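Putative cell surface hydrolase (Lactobacillus plantarum, PDB 3LP5) is probably an alpha/beta-fold hydrolase acting at the bacterial cell surface, although its substrate is unknown. Local coordinates at residues N69-G73 with K74-D78. Sequence-based numbering, arbitrary orientation.
Sequences NNRDG and KANID
Gly73 O accepts the N-H of Ile77 from a backbone conformation (phi 102°) in which a side chain would collide with Asp72 O, so that only glycine fits comfortably. Gly73 is the N-cap residue of helix 74-92, which follows strand 62-67 in this alpha/beta-hydrolase fold, and illustrates how a loop can turn into a helix without a capping side chain. The bond, 2.9 Å from Ile77 N to Gly73 O, closes the first helical turn, while Ile77 CG1 lies 3.1 Å from the same oxygen. Upstream, in the loop, Asn69 makes an Asx turn: with CG anti to the backbone N (chi1 169°), its OD1 accepts from Arg71 N at 3.0 Å and also sits over the centre of the Arg71 guanidinium, 3.5 Å above that plane. The Asn76 and Asn69 side chains cross at about a right angle, their amide planes 74° apart, and Asn76 CB rests 3.3 Å from Arg71 O. Were Asn69 exchanged for an alanine, Arg71 N would probably lose its side-chain acceptor and the guanidinium the group lying over its face. Gln80 bonds the carbonyls of Asn69 and Arg71, and Asp72 makes weak hydrogen bonds to Ser13 and Asn107, near the putative nucleophile elbow. Lys74 NZ forms a salt bridge with Asp78, one turn further along, meeting the syn lone pair of OD2 at 2.7 Å.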
loop_
_atom_site.group_PDB
_atom_site.type_symbol
_atom_site.label_atom_id
_atom_site.label_comp_id
_atom_site.label_asym_id
_atom_site.label_seq_id
_atom_site.Cartn_x
_atom_site.Cartn_y
_atom_site.Cartn_z
ATOM N N ASN A 69 11.169 13.416 0.228
ATOM C CA ASN A 69 10.066 14.229 -0.346
ATOM C C ASN A 69 8.839 13.352 -0.400
ATOM O O ASN A 69 8.645 12.568 -1.388
ATOM C CB ASN A 69 10.368 14.785 -1.758
ATOM C CG ASN A 69 9.108 15.388 -2.447
ATOM O OD1 ASN A 69 7.997 15.405 -1.869
ATOM N ND2 ASN A 69 9.267 15.850 -3.707
ATOM N N ASN A 70 8.022 13.443 0.660
ATOM C CA ASN A 70 6.786 12.632 0.740
ATOM C C ASN A 70 5.518 13.440 0.516
ATOM O O ASN A 70 4.437 13.031 0.951
ATOM C CB ASN A 70 6.685 11.861 2.084
ATOM C CG ASN A 70 6.658 12.811 3.296
ATOM O OD1 ASN A 70 6.868 13.988 3.153
ATOM N ND2 ASN A 70 6.415 12.285 4.458
ATOM N N ARG A 71 5.629 14.554 -0.188
ATOM C CA ARG A 71 4.500 15.482 -0.380
ATOM C C ARG A 71 3.469 15.079 -1.419
ATOM O O ARG A 71 3.706 14.196 -2.249
ATOM C CB ARG A 71 5.044 16.871 -0.776
ATOM C CG ARG A 71 5.713 17.530 0.361
ATOM C CD ARG A 71 6.063 18.904 -0.034
ATOM N NE ARG A 71 7.450 18.872 -0.409
ATOM C CZ ARG A 71 7.925 18.910 -1.627
ATOM N NH1 ARG A 71 7.088 19.040 -2.671
ATOM N NH2 ARG A 71 9.262 18.859 -1.784
ATOM N N ASP A 72 2.328 15.775 -1.402
ATOM C CA ASP A 72 1.167 15.317 -2.152
ATOM C C ASP A 72 1.337 15.741 -3.575
ATOM O O ASP A 72 2.208 16.538 -3.859
ATOM C CB ASP A 72 -0.120 15.949 -1.605
ATOM C CG ASP A 72 -0.703 15.185 -0.410
ATOM O OD1 ASP A 72 -1.585 15.776 0.285
ATOM O OD2 ASP A 72 -0.272 14.021 -0.123
ATOM N N GLY A 73 0.487 15.208 -4.454
ATOM C CA GLY A 73 0.274 15.763 -5.795
ATOM C C GLY A 73 1.004 14.944 -6.841
ATOM O O GLY A 73 2.036 14.309 -6.515
ATOM N N LYS A 74 0.487 14.973 -8.082
ATOM C CA LYS A 74 1.029 14.168 -9.176
ATOM C C LYS A 74 2.534 14.385 -9.413
ATOM O O LYS A 74 3.258 13.416 -9.612
ATOM C CB LYS A 74 0.286 14.393 -10.472
ATOM C CG LYS A 74 0.797 13.577 -11.669
ATOM C CD LYS A 74 -0.092 13.865 -12.846
ATOM C CE LYS A 74 0.214 13.100 -14.133
ATOM N NZ LYS A 74 1.656 12.965 -14.376
ATOM N N ALA A 75 2.990 15.644 -9.402
ATOM C CA ALA A 75 4.370 15.900 -9.662
ATOM C C ALA A 75 5.263 15.116 -8.660
ATOM O O ALA A 75 6.312 14.556 -9.053
ATOM C CB ALA A 75 4.637 17.343 -9.610
ATOM N N ASN A 76 4.859 15.072 -7.374
ATOM C CA ASN A 76 5.598 14.350 -6.414
ATOM C C ASN A 76 5.435 12.833 -6.515
ATOM O O ASN A 76 6.402 12.077 -6.343
ATOM C CB ASN A 76 5.328 14.898 -4.983
ATOM C CG ASN A 76 5.754 16.305 -4.854
ATOM O OD1 ASN A 76 4.972 17.198 -4.487
ATOM N ND2 ASN A 76 6.968 16.555 -5.212
ATOM N N ILE A 77 4.227 12.401 -6.825
ATOM C CA ILE A 77 3.921 11.000 -6.917
ATOM C C ILE A 77 4.717 10.399 -8.081
ATOM O O ILE A 77 5.227 9.267 -7.968
ATOM C CB ILE A 77 2.383 10.766 -7.196
ATOM C CG1 ILE A 77 1.512 11.273 -6.023
ATOM C CG2 ILE A 77 2.092 9.278 -7.604
ATOM C CD1 ILE A 77 1.765 10.612 -4.831
ATOM N N ASP A 78 4.857 11.147 -9.174
ATOM C CA ASP A 78 5.641 10.600 -10.334
ATOM C C ASP A 78 7.104 10.373 -9.931
ATOM O O ASP A 78 7.679 9.380 -10.320
ATOM C CB ASP A 78 5.553 11.501 -11.582
ATOM C CG ASP A 78 4.179 11.413 -12.293
ATOM O OD1 ASP A 78 3.386 10.469 -12.069
ATOM O OD2 ASP A 78 3.875 12.298 -13.082
#